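Local coordinates for major capsid protein (Faustovirus, PDB 5J7O) that probably builds the capsid of a large double-stranded DNA virus from trimers of a double jelly-roll subunit, at residues 10-13 / 14-18; 34-38 / 39-43; 45-48 / 49-52; 313-317 / 318-322. All blocks are in the same frame, centred on the assembly; numbering follows the deposited sequence.

Contact 1: 10-13 / 14-18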
loop_
_atom_site.group_PDB
_atom_site.type_symbol
_atom_site.label_atom_id
_atom_site.label_comp_id
_atom_site.label_asym_id
_atom_site.label_seq_id
_atom_site.Cartn_x
_atom_site.Cartn_y
_atom_site.Cartn_z
ATOM N N ALA B 10 -10.351 -39.263 -16.218
ATOM C CA ALA B 10 -10.391 -38.873 -17.628
ATOM C C ALA B 10 -11.749 -39.045 -18.306
ATOM O O ALA B 10 -12.105 -38.239 -19.172
ATOM C CB ALA B 10 -9.329 -39.638 -18.427
ATOM N N ASN B 11 -12.515 -40.074 -17.950
ATOM C CA ASN B 11 -13.736 -40.403 -18.687
ATOM C C ASN B 11 -14.908 -40.651 -17.742
ATOM O O ASN B 11 -15.615 -41.656 -17.842
ATOM C CB ASN B 11 -13.514 -41.614 -19.591
ATOM C CG ASN B 11 -13.009 -42.830 -18.832
ATOM O OD1 ASN B 11 -12.870 -42.802 -17.609
ATOM N ND2 ASN B 11 -12.738 -43.908 -19.559
ATOM N N ASP B 12 -15.152 -39.721 -16.822
ATOM C CA ASP B 12 -16.261 -39.847 -15.876
ATOM C C ASP B 12 -17.413 -38.965 -16.347
ATOM O O ASP B 12 -17.509 -37.788 -15.995
ATOM C CB ASP B 12 -15.822 -39.486 -14.462
ATOM C CG ASP B 12 -16.938 -39.644 -13.449
ATOM O OD1 ASP B 12 -17.428 -38.617 -12.934
ATOM O OD2 ASP B 12 -17.332 -40.798 -13.177
ATOM N N GLY B 13 -18.295 -39.547 -17.159
ATOM C CA GLY B 13 -19.553 -38.914 -17.495
ATOM C C GLY B 13 -19.459 -37.887 -18.607
ATOM O O GLY B 13 -18.423 -37.676 -19.240
ATOM N N LYS B 14 -20.601 -37.234 -18.842
ATOM C CA LYS B 14 -20.688 -36.206 -19.874
ATOM C C LYS B 14 -19.815 -35.004 -19.537
ATOM O O LYS B 14 -19.231 -34.382 -20.433
ATOM C CB LYS B 14 -22.144 -35.777 -20.062
ATOM C CG LYS B 14 -22.324 -34.497 -20.864
ATOM C CD LYS B 14 -23.772 -34.027 -20.871
ATOM C CE LYS B 14 -24.661 -34.974 -21.661
ATOM N NZ LYS B 14 -26.018 -34.400 -21.877
ATOM N N ALA B 15 -19.717 -34.661 -18.250
ATOM C CA ALA B 15 -18.911 -33.514 -17.841
ATOM C C ALA B 15 -17.460 -33.681 -18.273
ATOM O O ALA B 15 -16.884 -32.795 -18.914
ATOM C CB ALA B 15 -19.008 -33.323 -16.328
ATOM N N ASP B 16 -16.851 -34.820 -17.934
ATOM C CA ASP B 16 -15.483 -35.087 -18.358
ATOM C C ASP B 16 -15.370 -35.293 -19.861
ATOM O O ASP B 16 -14.269 -35.183 -20.409
ATOM C CB ASP B 16 -14.930 -36.308 -17.624
ATOM C CG ASP B 16 -14.517 -35.993 -16.203
ATOM O OD1 ASP B 16 -14.381 -34.796 -15.875
ATOM O OD2 ASP B 16 -14.311 -36.940 -15.416
ATOM N N ARG B 17 -16.482 -35.587 -20.539
ATOM C CA ARG B 17 -16.444 -35.762 -21.986
ATOM C C ARG B 17 -16.282 -34.428 -22.707
ATOM O O ARG B 17 -15.629 -34.364 -23.755
ATOM C CB ARG B 17 -17.711 -36.477 -22.458
ATOM C CG ARG B 17 -17.666 -36.958 -23.897
ATOM C CD ARG B 17 -18.785 -37.954 -24.173
ATOM N NE ARG B 17 -18.814 -39.030 -23.184
ATOM C CZ ARG B 17 -19.796 -39.216 -22.306
ATOM N NH1 ARG B 17 -20.845 -38.405 -22.301
ATOM N NH2 ARG B 17 -19.734 -40.218 -21.440
ATOM N N MET B 18 -16.868 -33.359 -22.167
ATOM C CA MET B 18 -16.833 -32.054 -22.814
ATOM C C MET B 18 -15.629 -31.210 -22.415
ATOM O O MET B 18 -15.277 -30.274 -23.144
ATOM C CB MET B 18 -18.117 -31.279 -22.500
ATOM C CG MET B 18 -19.380 -31.973 -22.982
ATOM S SD MET B 18 -20.874 -31.285 -22.249
ATOM C CE MET B 18 -20.763 -29.581 -22.788
#

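Contact 2: 34-38 / 39-43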
loop_
_atom_site.group_PDB
_atom_site.type_symbol
_atom_site.label_atom_id
_atom_site.label_comp_id
_atom_site.label_asym_id
_atom_site.label_seq_id
_atom_site.Cartn_x
_atom_site.Cartn_y
_atom_site.Cartn_z
ATOM N N CYS B 34 -2.350 -45.880 -36.934
ATOM C CA CYS B 34 -2.637 -46.885 -37.953
ATOM C C CYS B 34 -2.435 -46.335 -39.360
ATOM O O CYS B 34 -1.965 -47.058 -40.246
ATOM C CB CYS B 34 -4.059 -47.418 -37.784
ATOM S SG CYS B 34 -4.347 -48.992 -38.627
ATOM N N LEU B 35 -2.791 -45.068 -39.589
ATOM C CA LEU B 35 -2.508 -44.440 -40.876
ATOM C C LEU B 35 -1.013 -44.454 -41.167
ATOM O O LEU B 35 -0.572 -44.957 -42.206
ATOM C CB LEU B 35 -3.037 -43.002 -40.899
ATOM C CG LEU B 35 -4.510 -42.734 -41.212
ATOM C CD1 LEU B 35 -5.363 -42.917 -39.979
ATOM C CD2 LEU B 35 -4.675 -41.324 -41.753
ATOM N N ARG B 36 -0.218 -43.903 -40.246
ATOM C CA ARG B 36 1.228 -43.853 -40.435
ATOM C C ARG B 36 1.811 -45.246 -40.633
ATOM O O ARG B 36 2.730 -45.434 -41.439
ATOM C CB ARG B 36 1.885 -43.155 -39.244
ATOM C CG ARG B 36 1.475 -41.700 -39.074
ATOM C CD ARG B 36 2.103 -41.092 -37.831
ATOM N NE ARG B 36 3.560 -41.187 -37.853
ATOM C CZ ARG B 36 4.366 -40.230 -38.300
ATOM N NH1 ARG B 36 3.859 -39.096 -38.761
ATOM N NH2 ARG B 36 5.680 -40.404 -38.282
ATOM N N ALA B 37 1.288 -46.236 -39.906
ATOM C CA ALA B 37 1.722 -47.612 -40.123
ATOM C C ALA B 37 1.309 -48.103 -41.504
ATOM O O ALA B 37 2.066 -48.822 -42.166
ATOM C CB ALA B 37 1.152 -48.521 -39.035
ATOM N N LYS B 38 0.113 -47.723 -41.955
ATOM C CA LYS B 38 -0.332 -48.109 -43.288
ATOM C C LYS B 38 0.405 -47.331 -44.371
ATOM O O LYS B 38 0.607 -47.848 -45.476
ATOM C CB LYS B 38 -1.844 -47.904 -43.413
ATOM C CG LYS B 38 -2.457 -48.465 -44.687
ATOM C CD LYS B 38 -3.967 -48.278 -44.700
ATOM C CE LYS B 38 -4.621 -48.976 -43.517
ATOM N NZ LYS B 38 -6.098 -48.790 -43.505
ATOM N N GLN B 39 0.824 -46.103 -44.075
ATOM C CA GLN B 39 1.517 -45.257 -45.038
ATOM C C GLN B 39 3.020 -45.494 -45.068
ATOM O O GLN B 39 3.726 -44.812 -45.820
ATOM C CB GLN B 39 1.232 -43.782 -44.740
ATOM C CG GLN B 39 -0.220 -43.383 -44.949
ATOM C CD GLN B 39 -0.521 -41.988 -44.445
ATOM O OE1 GLN B 39 0.383 -41.242 -44.071
ATOM N NE2 GLN B 39 -1.800 -41.630 -44.425
ATOM N N GLY B 40 3.529 -46.429 -44.269
ATOM C CA GLY B 40 4.930 -46.795 -44.313
ATOM C C GLY B 40 5.867 -45.939 -43.489
ATOM O O GLY B 40 7.059 -45.866 -43.817
ATOM N N PHE B 41 5.378 -45.285 -42.440
ATOM C CA PHE B 41 6.254 -44.547 -41.541
ATOM C C PHE B 41 7.016 -45.507 -40.636
ATOM O O PHE B 41 6.521 -46.576 -40.269
ATOM C CB PHE B 41 5.456 -43.559 -40.688
ATOM C CG PHE B 41 5.089 -42.292 -41.405
ATOM C CD1 PHE B 41 5.984 -41.239 -41.476
ATOM C CD2 PHE B 41 3.846 -42.150 -42.001
ATOM C CE1 PHE B 41 5.651 -40.070 -42.132
ATOM C CE2 PHE B 41 3.506 -40.983 -42.656
ATOM C CZ PHE B 41 4.410 -39.942 -42.723
ATOM N N SER B 42 8.241 -45.115 -40.284
ATOM C CA SER B 42 9.033 -45.924 -39.364
ATOM C C SER B 42 8.495 -45.823 -37.942
ATOM O O SER B 42 8.508 -46.809 -37.195
ATOM C CB SER B 42 10.499 -45.497 -39.423
ATOM O OG SER B 42 10.625 -44.093 -39.289
ATOM N N ASP B 43 8.011 -44.649 -37.554
ATOM C CA ASP B 43 7.476 -44.425 -36.212
ATOM C C ASP B 43 6.001 -44.060 -36.305
ATOM O O ASP B 43 5.663 -42.994 -36.853
ATOM C CB ASP B 43 8.260 -43.325 -35.497
ATOM C CG ASP B 43 7.906 -43.217 -34.025
ATOM O OD1 ASP B 43 7.165 -44.086 -33.519
ATOM O OD2 ASP B 43 8.381 -42.265 -33.370
#

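Contact 3: 45-48 / 49-52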
loop_
_atom_site.group_PDB
_atom_site.type_symbol
_atom_site.label_atom_id
_atom_site.label_comp_id
_atom_site.label_asym_id
_atom_site.label_seq_id
_atom_site.Cartn_x
_atom_site.Cartn_y
_atom_site.Cartn_z
ATOM N N THR B 45 3.894 -43.330 -33.818
ATOM C CA THR B 45 3.379 -42.479 -32.753
ATOM C C THR B 45 3.124 -41.067 -33.280
ATOM O O THR B 45 3.914 -40.544 -34.072
ATOM C CB THR B 45 4.349 -42.434 -31.572
ATOM O OG1 THR B 45 5.657 -42.071 -32.032
ATOM C CG2 THR B 45 4.411 -43.792 -30.885
ATOM N N PRO B 46 2.029 -40.433 -32.865
ATOM C CA PRO B 46 1.637 -39.147 -33.456
ATOM C C PRO B 46 2.605 -38.023 -33.113
ATOM O O PRO B 46 3.538 -38.162 -32.320
ATOM C CB PRO B 46 0.255 -38.886 -32.850
ATOM C CG PRO B 46 -0.244 -40.231 -32.435
ATOM C CD PRO B 46 0.971 -40.996 -32.010
ATOM N N THR B 47 2.351 -36.880 -33.744
ATOM C CA THR B 47 3.094 -35.646 -33.543
ATOM C C THR B 47 2.330 -34.742 -32.581
ATOM O O THR B 47 1.097 -34.734 -32.564
ATOM C CB THR B 47 3.323 -34.945 -34.892
ATOM O OG1 THR B 47 4.410 -35.575 -35.583
ATOM C CG2 THR B 47 3.623 -33.460 -34.732
ATOM N N LEU B 48 3.074 -33.996 -31.755
ATOM C CA LEU B 48 2.440 -33.069 -30.819
ATOM C C LEU B 48 1.503 -32.094 -31.523
ATOM O O LEU B 48 0.466 -31.717 -30.962
ATOM C CB LEU B 48 3.504 -32.304 -30.033
ATOM C CG LEU B 48 4.259 -33.129 -28.993
ATOM C CD1 LEU B 48 5.301 -32.284 -28.279
ATOM C CD2 LEU B 48 3.290 -33.742 -27.993
ATOM N N VAL B 49 1.847 -31.669 -32.740
ATOM C CA VAL B 49 0.930 -30.844 -33.523
ATOM C C VAL B 49 -0.334 -31.624 -33.865
ATOM O O VAL B 49 -1.444 -31.080 -33.821
ATOM C CB VAL B 49 1.634 -30.313 -34.785
ATOM C CG1 VAL B 49 0.649 -29.586 -35.690
ATOM C CG2 VAL B 49 2.784 -29.394 -34.402
ATOM N N ASP B 50 -0.192 -32.912 -34.201
ATOM C CA ASP B 50 -1.359 -33.734 -34.517
ATOM C C ASP B 50 -2.345 -33.769 -33.355
ATOM O O ASP B 50 -3.561 -33.675 -33.560
ATOM C CB ASP B 50 -0.930 -35.156 -34.886
ATOM C CG ASP B 50 -0.273 -35.237 -36.248
ATOM O OD1 ASP B 50 0.669 -36.041 -36.407
ATOM O OD2 ASP B 50 -0.703 -34.503 -37.161
ATOM N N ILE B 51 -1.840 -33.911 -32.127
ATOM C CA ILE B 51 -2.717 -33.889 -30.961
ATOM C C ILE B 51 -3.333 -32.508 -30.783
ATOM O O ILE B 51 -4.541 -32.375 -30.548
ATOM C CB ILE B 51 -1.949 -34.327 -29.700
ATOM C CG1 ILE B 51 -1.338 -35.717 -29.886
ATOM C CG2 ILE B 51 -2.860 -34.302 -28.476
ATOM C CD1 ILE B 51 -2.348 -36.794 -30.187
ATOM N N GLU B 52 -2.520 -31.459 -30.909
ATOM C CA GLU B 52 -2.975 -30.110 -30.593
ATOM C C GLU B 52 -3.952 -29.542 -31.617
ATOM O O GLU B 52 -4.472 -28.442 -31.392
ATOM C CB GLU B 52 -1.774 -29.178 -30.430
ATOM C CG GLU B 52 -0.978 -29.465 -29.165
ATOM C CD GLU B 52 -0.040 -28.339 -28.784
ATOM O OE1 GLU B 52 1.096 -28.302 -29.303
ATOM O OE2 GLU B 52 -0.442 -27.486 -27.965
#

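Contact 4: 313-317 / 318-322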
loop_
_atom_site.group_PDB
_atom_site.type_symbol
_atom_site.label_atom_id
_atom_site.label_comp_id
_atom_site.label_asym_id
_atom_site.label_seq_id
_atom_site.Cartn_x
_atom_site.Cartn_y
_atom_site.Cartn_z
ATOM N N VAL B 313 13.578 3.891 -41.588
ATOM C CA VAL B 313 13.455 4.320 -42.976
ATOM C C VAL B 313 12.126 5.030 -43.212
ATOM O O VAL B 313 12.049 5.956 -44.028
ATOM C CB VAL B 313 13.632 3.119 -43.925
ATOM C CG1 VAL B 313 15.021 2.521 -43.773
ATOM C CG2 VAL B 313 12.568 2.062 -43.663
ATOM N N SER B 314 11.068 4.629 -42.500
ATOM C CA SER B 314 9.731 5.143 -42.777
ATOM C C SER B 314 9.529 6.572 -42.291
ATOM O O SER B 314 8.668 7.277 -42.830
ATOM C CB SER B 314 8.673 4.230 -42.152
ATOM O OG SER B 314 8.734 4.266 -40.738
ATOM N N ILE B 315 10.276 7.009 -41.288
ATOM C CA ILE B 315 10.324 8.406 -40.883
ATOM C C ILE B 315 11.761 8.889 -41.042
ATOM O O ILE B 315 12.598 8.687 -40.161
ATOM C CB ILE B 315 9.816 8.602 -39.443
ATOM C CG1 ILE B 315 8.338 8.210 -39.358
ATOM C CG2 ILE B 315 10.001 10.048 -39.002
ATOM C CD1 ILE B 315 7.643 8.668 -38.094
ATOM N N PRO B 316 12.085 9.514 -42.174
ATOM C CA PRO B 316 13.488 9.804 -42.498
ATOM C C PRO B 316 14.183 10.689 -41.474
ATOM O O PRO B 316 13.559 11.477 -40.759
ATOM C CB PRO B 316 13.391 10.507 -43.856
ATOM C CG PRO B 316 12.156 9.947 -44.466
ATOM C CD PRO B 316 11.197 9.703 -43.334
ATOM N N TYR B 317 15.504 10.543 -41.425
ATOM C CA TYR B 317 16.358 11.347 -40.565
ATOM C C TYR B 317 16.481 12.765 -41.113
ATOM O O TYR B 317 16.424 12.996 -42.324
ATOM C CB TYR B 317 17.734 10.685 -40.454
ATOM C CG TYR B 317 18.768 11.426 -39.636
ATOM C CD1 TYR B 317 18.499 11.834 -38.336
ATOM C CD2 TYR B 317 20.032 11.679 -40.154
ATOM C CE1 TYR B 317 19.453 12.498 -37.586
ATOM C CE2 TYR B 317 20.991 12.340 -39.413
ATOM C CZ TYR B 317 20.696 12.746 -38.130
ATOM O OH TYR B 317 21.650 13.406 -37.388
ATOM N N GLY B 318 16.643 13.726 -40.203
ATOM C CA GLY B 318 16.719 15.124 -40.566
ATOM C C GLY B 318 15.394 15.853 -40.576
ATOM O O GLY B 318 15.385 17.089 -40.643
ATOM N N GLN B 319 14.275 15.129 -40.518
ATOM C CA GLN B 319 12.946 15.726 -40.467
ATOM C C GLN B 319 12.137 15.187 -39.293
ATOM O O GLN B 319 10.913 15.347 -39.263
ATOM C CB GLN B 319 12.202 15.486 -41.782
ATOM C CG GLN B 319 12.515 14.139 -42.414
ATOM C CD GLN B 319 11.541 13.765 -43.510
ATOM O OE1 GLN B 319 10.793 12.795 -43.386
ATOM N NE2 GLN B 319 11.552 14.525 -44.598
ATOM N N ARG B 320 12.799 14.549 -38.330
ATOM C CA ARG B 320 12.152 13.958 -37.168
ATOM C C ARG B 320 12.744 14.569 -35.906
ATOM O O ARG B 320 13.970 14.622 -35.753
ATOM C CB ARG B 320 12.321 12.435 -37.169
ATOM C CG ARG B 320 13.762 11.968 -37.320
ATOM C CD ARG B 320 13.849 10.478 -37.601
ATOM N NE ARG B 320 15.183 9.953 -37.323
ATOM C CZ ARG B 320 15.582 8.724 -37.633
ATOM N NH1 ARG B 320 14.751 7.890 -38.243
ATOM N NH2 ARG B 320 16.813 8.330 -37.336
ATOM N N PHE B 321 11.879 15.039 -35.010
ATOM C CA PHE B 321 12.340 15.751 -33.828
ATOM C C PHE B 321 11.439 15.440 -32.645
ATOM O O PHE B 321 10.265 15.093 -32.807
ATOM C CB PHE B 321 12.369 17.268 -34.051
ATOM C CG PHE B 321 13.248 17.701 -35.185
ATOM C CD1 PHE B 321 14.595 17.948 -34.979
ATOM C CD2 PHE B 321 12.727 17.872 -36.457
ATOM C CE1 PHE B 321 15.406 18.352 -36.022
ATOM C CE2 PHE B 321 13.533 18.275 -37.503
ATOM C CZ PHE B 321 14.874 18.516 -37.285
ATOM N N ILE B 322 12.007 15.571 -31.449
ATOM C CA ILE B 322 11.255 15.575 -30.201
ATOM C C ILE B 322 11.389 16.970 -29.607
ATOM O O ILE B 322 12.487 17.390 -29.221
ATOM C CB ILE B 322 11.750 14.503 -29.221
ATOM C CG1 ILE B 322 11.435 13.105 -29.755
ATOM C CG2 ILE B 322 11.116 14.705 -27.852
ATOM C CD1 ILE B 322 9.955 12.844 -29.952
#

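Contact 1: 10-13 / 14-18
Asp16 packs its CB and carboxylate against the backbone of Asp12, reaching back from the first turn of helix 13-19. CG stands beside its own backbone N, opposite the carbonyl carbon (chi1 -77°), and this turns OD2 toward the preceding loop. Asp12 N donates to Asp16 OD2 at 3.2 Å, using the anti lone pair of that oxygen. The bond is bent, with 138° at the hydrogen. Asp12 CB is just as near, 3.1 Å from Asp16 OD2.

The two carboxylates do not pair. Asp12 OD1 and Asp16 OD2 are 4.3 Å apart, and donors of the second subunit probably ease the repulsion. Ser587 N of that subunit binds Asp12 OD1. Its Asn585 and His583 bind the two oxygens of Asp16.

One residue on, Arg17 N makes a weak bond to Gly13 O at 3.1 Å. The Arg17 chain bends at chi3, and Gly13 O sits over one face of its guanidinium, offset toward the rim.

This is the N-terminal start of a short helix held at a subunit interface. The loop before it rests on helix 22-38 through Ala10 and Asn11. Met18, on helix 13-19, packs on Phe415 of the second subunit, in strand 415-428 there.

Contact 2: 34-38 / 39-43
Arg36 lays its guanidinium flat on the ring of Phe41, and this stack is the tight part of the contact. The planes are 24° apart. CZ of Arg36 lies 3.9 Å from the Phe41 ring centroid, over the face, a cation-pi geometry. NH2 of Arg36 comes closest, 3.3 Å from CD1 of Phe41. The aliphatic part of Arg36 takes part too, with CB 3.5 Å from CD2 of Phe41. A bend at chi3 (57°) folds the chain back so that the flat end meets the ring.

The same guanidinium is held at its edge. NE and NH2 of Arg36 both donate to Asp43 O, at 2.9 Å and 3.0 Å. That oxygen lies near the guanidinium plane, so stack and side-on grip together fix the rotation of the group. Arg412 of the third subunit packs on Arg36 and makes a long, weak ion pair with Asp43 OD2.

Between these residues helix 22-38 ends in a Schellman motif. Gly40 has positive phi, and the chain turns back over the last turn. Phe41 N donates to Arg36 O at 2.8 Å in a nearly straight bond (163°). Two residues earlier, Gln39 N bonds to Leu35 O.

The Gln39 side is looser. Gln39 runs alongside Leu35, pointing the same way, and NE2 of Gln39 stays 3.9 Å from CD2 of Leu35. Lys38 and Gln39 are exposed, and Lys38 packs on a modified side chain of the bound peptide.

Contact 3: 45-48 / 49-52
Thr47 and Asp50 meet at the start of helix 48-52, where Thr47 holds the N-cap position. Its own side chain makes no capping bond.

The polar link comes from Asp50 instead. Thr47 N donates to Asp50 OD1 at 3.3 Å (149° at the hydrogen). The oxygen is met on its anti side, with the donor tilted 22° out of the carboxylate plane. Asp50 CG stands beside its own backbone N (chi1 -73°), which sends OD1 back over Thr47. Two backbone bonds then begin the helix. Ile51 N donates to Thr47 O at 3.1 Å, and Glu52 N to Leu48 O at 3.0 Å. Arg412 of the third subunit binds the carbonyls of Thr45 and Pro46, so the loop before the helix meets that subunit.

Apolar contacts add to these. Pro46 CB approaches Ile51 CD1 at 4.3 Å. Thr47 and Val49 lie side by side, with CG2 of Thr47 3.7 Å from CB of Val49. Both also pack on a modified side chain of the bound peptide. Ile51 rests on Leu25 and Ile29 of helix 22-38 and on Ile408 of the third subunit.

The closest side-chain approach of Thr47 to Asp50 is a carbon to an oxygen: CB of Thr47 lies 3.2 Å from OD1 of Asp50.

Contact 4: 313-317 / 318-322
The guanidinium of Arg320 carries CA of Tyr317 over one face, 3.7 Å from NE of Arg320 and offset toward the rim. At its edge is Ile315 O. The ring of Tyr317 meets the same guanidinium with its edge: CD1 of Tyr317 is 3.9 Å from NE of Arg320. The two planes are 60° apart, so there is no stack. The two side chains cross at about a right angle.

Arg320 NH1 donates to Ile315 O at 3.0 Å, and the oxygen lies 25° out of the guanidinium plane. The chain reaches it extended from CG to NE, although CG starts between the backbone N and the carbonyl carbon (chi1 52°). On the way CD of Arg320 passes 3.3 Å from Pro316 O. CB of Arg320 packs at 3.8 Å on CG2 of Ile315.

Pro316 to Gln319 form a type II beta turn, with Gly318 at its third position in positive phi. The turn leads into strand 320-326 of the four-stranded antiparallel sheet, beside strands 88-92 and 186-193. Gln319 folds back across Pro316, its OE1 3.1 Å from the ring carbon CD of Pro316.

Arg320 is buried, yet its guanidinium has several acceptors. NE binds Ile93 O, and NH1 also binds Ser312 OG. NH2 is hydrogen-bonded as well. Two backbone carbonyls and a hydroxyl thus serve NE and NH1, and this probably ties the loop at Ser312 and Ile315, and Ile93, to the start of strand 320-326.

In the fold
Contacts 1, 2 and 3 follow one another along the N-terminal arm, far out from the centre of the chain, and all three touch the third subunit. Helix 22-38 runs from near contact 1 to contact 2, whose centres are about 31 Å apart. Contacts 2 and 3 are close, with centres about 14 Å apart, and they meet where Arg36 NE packs 3.9 Å from Thr45 O. Contact 1 lies about 22 Å from contact 3 between centres. The bound peptide reaches all three, and Arg412 of the third subunit serves both 2 and 3. Contact 4 stands apart, about 48 Å or more from each of the others between centres, and no other protein chain of the assembly touches it.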